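Long-range contact in lysozyme inhibitor LprI-like N-terminal domain-containing protein (Pseudomonas putida, PDB 3GI7), which is of unknown function but is a secreted protein that may inhibit lysozyme, as LprI does: residues 34-45 with 56-66. Sequence-based numbering, arbitrary orientation. Where two conformers were deposited one is given.
Sequences LQSAYDELIERM and MSRIEAAEKVW. With SO4 (sulfate ion), chain D.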
# COMPACT_ATOMS: atom_id res chain seq x y z
N LEU A 34 -12.66 0.15 -9.00
CA LEU A 34 -12.79 0.97 -7.81
C LEU A 34 -14.24 1.30 -7.54
O LEU A 34 -14.70 1.18 -6.41
CB LEU A 34 -12.00 2.25 -7.96
CG LEU A 34 -12.19 3.30 -6.87
CD1 LEU A 34 -11.81 2.74 -5.50
CD2 LEU A 34 -11.36 4.56 -7.18
N GLN A 35 -14.99 1.69 -8.56
CA GLN A 35 -16.42 1.96 -8.36
C GLN A 35 -17.14 0.74 -7.79
O GLN A 35 -18.01 0.87 -6.90
CB GLN A 35 -17.10 2.46 -9.64
CG GLN A 35 -18.60 2.81 -9.49
CD GLN A 35 -18.81 4.00 -8.60
OE1 GLN A 35 -18.18 5.03 -8.80
NE2 GLN A 35 -19.69 3.88 -7.60
N SER A 36 -16.82 -0.45 -8.29
CA SER A 36 -17.42 -1.68 -7.76
C SER A 36 -17.06 -1.89 -6.30
O SER A 36 -17.92 -2.32 -5.49
CB SER A 36 -17.00 -2.91 -8.56
OG SER A 36 -17.47 -2.78 -9.88
N ALA A 37 -15.81 -1.63 -5.96
CA ALA A 37 -15.37 -1.74 -4.57
C ALA A 37 -16.10 -0.75 -3.67
O ALA A 37 -16.48 -1.11 -2.55
CB ALA A 37 -13.83 -1.57 -4.43
N TYR A 38 -16.27 0.49 -4.15
CA TYR A 38 -16.98 1.52 -3.40
C TYR A 38 -18.46 1.10 -3.15
O TYR A 38 -18.97 1.16 -2.03
CB TYR A 38 -16.91 2.82 -4.16
CG TYR A 38 -17.63 3.93 -3.48
CD1 TYR A 38 -17.00 4.71 -2.54
CD2 TYR A 38 -19.00 4.14 -3.71
CE1 TYR A 38 -17.70 5.76 -1.87
CE2 TYR A 38 -19.71 5.14 -3.04
CZ TYR A 38 -19.05 5.93 -2.12
OH TYR A 38 -19.72 6.90 -1.48
N ASP A 39 -19.10 0.62 -4.20
CA ASP A 39 -20.52 0.28 -4.17
C ASP A 39 -20.71 -0.89 -3.18
O ASP A 39 -21.67 -0.92 -2.42
CB ASP A 39 -21.02 -0.15 -5.57
CG ASP A 39 -21.16 1.02 -6.56
OD1 ASP A 39 -21.11 2.19 -6.18
OD2 ASP A 39 -21.39 0.74 -7.73
N GLU A 40 -19.79 -1.85 -3.24
CA GLU A 40 -19.84 -3.00 -2.36
C GLU A 40 -19.52 -2.62 -0.90
O GLU A 40 -20.11 -3.21 0.02
CB GLU A 40 -18.95 -4.12 -2.87
CG GLU A 40 -19.46 -4.75 -4.17
CD GLU A 40 -18.56 -5.86 -4.71
OE1 GLU A 40 -19.07 -6.98 -4.94
OE2 GLU A 40 -17.35 -5.62 -4.91
N LEU A 41 -18.66 -1.64 -0.67
CA LEU A 41 -18.38 -1.19 0.70
C LEU A 41 -19.66 -0.61 1.33
O LEU A 41 -19.96 -0.88 2.49
CB LEU A 41 -17.29 -0.12 0.75
CG LEU A 41 -17.15 0.65 2.05
CD1 LEU A 41 -16.66 -0.23 3.20
CD2 LEU A 41 -16.20 1.88 1.85
N ILE A 42 -20.36 0.20 0.56
CA ILE A 42 -21.64 0.80 1.00
C ILE A 42 -22.60 -0.30 1.46
O ILE A 42 -23.18 -0.21 2.55
CB ILE A 42 -22.25 1.65 -0.09
CG1 ILE A 42 -21.36 2.86 -0.44
CG2 ILE A 42 -23.72 2.14 0.32
CD1 ILE A 42 -21.23 3.89 0.64
N GLU A 43 -22.76 -1.34 0.65
CA GLU A 43 -23.63 -2.47 0.98
C GLU A 43 -23.12 -3.22 2.20
O GLU A 43 -23.91 -3.59 3.04
CB GLU A 43 -23.78 -3.44 -0.19
CG GLU A 43 -24.56 -2.91 -1.35
N ARG A 44 -21.81 -3.45 2.32
CA ARG A 44 -21.25 -4.13 3.49
C ARG A 44 -21.43 -3.32 4.76
O ARG A 44 -21.75 -3.89 5.79
CB ARG A 44 -19.75 -4.50 3.30
CG ARG A 44 -19.59 -5.54 2.19
CD ARG A 44 -18.13 -5.82 1.88
NE ARG A 44 -17.55 -6.77 2.81
CZ ARG A 44 -16.23 -6.94 3.00
NH1 ARG A 44 -15.33 -6.17 2.37
NH2 ARG A 44 -15.81 -7.87 3.86
N MSE A 45 -21.31 -2.00 4.66
CA MSE A 45 -21.41 -1.14 5.85
C MSE A 45 -22.89 -1.15 6.27
O MSE A 45 -23.23 -1.27 7.45
CB MSE A 45 -20.98 0.30 5.53
CG MSE A 45 -19.51 0.46 5.31
SE MSE A 45 -18.52 -0.05 6.94
CE MSE A 45 -18.90 1.43 7.77
N MSE A 56 -22.85 6.90 5.72
CA MSE A 56 -22.71 6.85 4.27
C MSE A 56 -22.22 8.22 3.77
O MSE A 56 -21.39 8.26 2.87
CB MSE A 56 -24.00 6.42 3.55
CG MSE A 56 -24.65 5.17 4.11
SE MSE A 56 -23.47 3.60 4.13
CE MSE A 56 -24.27 2.86 5.85
N SER A 57 -22.67 9.32 4.37
CA SER A 57 -22.20 10.65 3.96
C SER A 57 -20.69 10.80 4.22
O SER A 57 -19.98 11.43 3.42
CB SER A 57 -22.98 11.77 4.66
OG SER A 57 -24.29 11.87 4.11
N ARG A 58 -20.22 10.24 5.32
CA ARG A 58 -18.77 10.29 5.64
C ARG A 58 -17.95 9.51 4.63
O ARG A 58 -16.85 9.95 4.23
CB ARG A 58 -18.49 9.79 7.03
CG ARG A 58 -18.76 10.81 8.12
CD ARG A 58 -18.72 10.06 9.44
NE ARG A 58 -18.74 10.95 10.59
CZ ARG A 58 -18.90 10.54 11.85
NH1 ARG A 58 -19.12 9.25 12.15
NH2 ARG A 58 -18.87 11.45 12.81
N ILE A 59 -18.47 8.35 4.22
CA ILE A 59 -17.80 7.53 3.21
C ILE A 59 -17.75 8.27 1.87
O ILE A 59 -16.71 8.32 1.22
CB ILE A 59 -18.45 6.13 3.03
CG1 ILE A 59 -18.23 5.30 4.31
CG2 ILE A 59 -17.91 5.41 1.74
CD1 ILE A 59 -19.15 4.07 4.42
N GLU A 60 -18.87 8.89 1.49
CA GLU A 60 -18.92 9.68 0.26
C GLU A 60 -18.00 10.90 0.32
O GLU A 60 -17.28 11.15 -0.65
CB GLU A 60 -20.37 10.08 -0.03
CG GLU A 60 -20.54 10.76 -1.35
CD GLU A 60 -22.02 11.06 -1.58
OE1 GLU A 60 -22.64 11.71 -0.72
OE2 GLU A 60 -22.56 10.58 -2.56
N ALA A 61 -17.96 11.61 1.45
CA ALA A 61 -17.09 12.77 1.61
C ALA A 61 -15.61 12.39 1.48
O ALA A 61 -14.85 13.08 0.81
CB ALA A 61 -17.34 13.50 2.95
N ALA A 62 -15.22 11.30 2.15
CA ALA A 62 -13.84 10.80 2.08
C ALA A 62 -13.46 10.46 0.65
O ALA A 62 -12.37 10.83 0.19
CB ALA A 62 -13.68 9.56 2.99
N GLU A 63 -14.34 9.78 -0.07
CA GLU A 63 -14.02 9.38 -1.43
C GLU A 63 -13.87 10.60 -2.35
O GLU A 63 -12.99 10.61 -3.22
CB GLU A 63 -15.07 8.42 -1.98
CG GLU A 63 -14.66 7.74 -3.26
CD GLU A 63 -13.54 6.69 -3.10
OE1 GLU A 63 -13.09 6.44 -1.96
OE2 GLU A 63 -13.14 6.11 -4.15
N LYS A 64 -14.66 11.63 -2.11
CA LYS A 64 -14.50 12.89 -2.83
C LYS A 64 -13.15 13.54 -2.61
O LYS A 64 -12.51 14.00 -3.55
CB LYS A 64 -15.67 13.83 -2.51
CG LYS A 64 -15.62 15.12 -3.28
CD LYS A 64 -16.79 16.05 -2.93
CE LYS A 64 -16.72 17.36 -3.73
NZ LYS A 64 -17.96 18.19 -3.55
N VAL A 65 -12.72 13.65 -1.36
CA VAL A 65 -11.42 14.20 -1.06
C VAL A 65 -10.33 13.30 -1.70
O VAL A 65 -9.34 13.79 -2.24
CB VAL A 65 -11.17 14.35 0.44
CG1 VAL A 65 -9.77 15.03 0.69
CG2 VAL A 65 -12.29 15.13 1.10
N TRP A 66 -10.51 11.98 -1.64
CA TRP A 66 -9.54 11.05 -2.22
C TRP A 66 -9.32 11.35 -3.71
O TRP A 66 -8.18 11.31 -4.25
CB TRP A 66 -9.96 9.56 -2.02
CG TRP A 66 -9.05 8.68 -2.82
CD1 TRP A 66 -7.81 8.22 -2.43
CD2 TRP A 66 -9.23 8.22 -4.16
NE1 TRP A 66 -7.23 7.50 -3.44
CE2 TRP A 66 -8.07 7.49 -4.51
CE3 TRP A 66 -10.26 8.36 -5.10
CZ2 TRP A 66 -7.93 6.87 -5.77
CZ3 TRP A 66 -10.10 7.75 -6.32
CH2 TRP A 66 -8.95 7.03 -6.65
S SO4 D . -18.27 14.49 10.55
O1 SO4 D . -17.52 15.29 9.58
O2 SO4 D . -17.73 14.60 11.90
O3 SO4 D . -19.65 14.97 10.56
O4 SO4 D . -18.21 13.11 10.10
O HOH W 1 -22.31 7.26 -1.91
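With CG set opposite its backbone nitrogen (chi1 179°), Tyr38 throws its ring across to the facing helix, while Ile59, whose CG2 likewise lies trans to its own nitrogen, meets that ring obliquely: Ile59 CG2 stands 3.6 Å from Tyr38 CE1. The same methyl reaches Leu41 CD2 tip to tip and packs against Ile42 CD1 at 3.8 Å; the other branch puts Ile59 CD1 3.7 Å from Met45 CG. Ile59 is thus a knob in a hole formed by Tyr38, Leu41, Ile42 and Met45. Glu63 bends at chi2 (71°) and lies alongside the ring, pointing the other way, its CB 3.7 Å from Tyr38 CE1. Its carboxylate is held by a salt bridge from OE1 to Arg103. Tyr38 OH passes beside the Glu60 backbone, 3.4 Å from Glu60 CA, and hydrogen-bonds a water at 2.7 Å that makes a weak bond to Glu60 OE2. At one end the selenomethionine Met56, its chain bent at chi2, brings SE 4.1 Å from Ile42 CG2; at the other, Leu34 CD2 touches Trp66 CH2 at 3.5 Å. No direct hydrogen bond links the segments; apart from the water, side-chain packing joins them. They belong to helices 17-49 and 55-77, an antiparallel hairpin (159° between segment axes) whose third partner, helix 86-111, meets Leu34, Leu41 and Trp66 through Arg103 and Leu107, while a second subunit packs on Met45, Arg58 and Trp66.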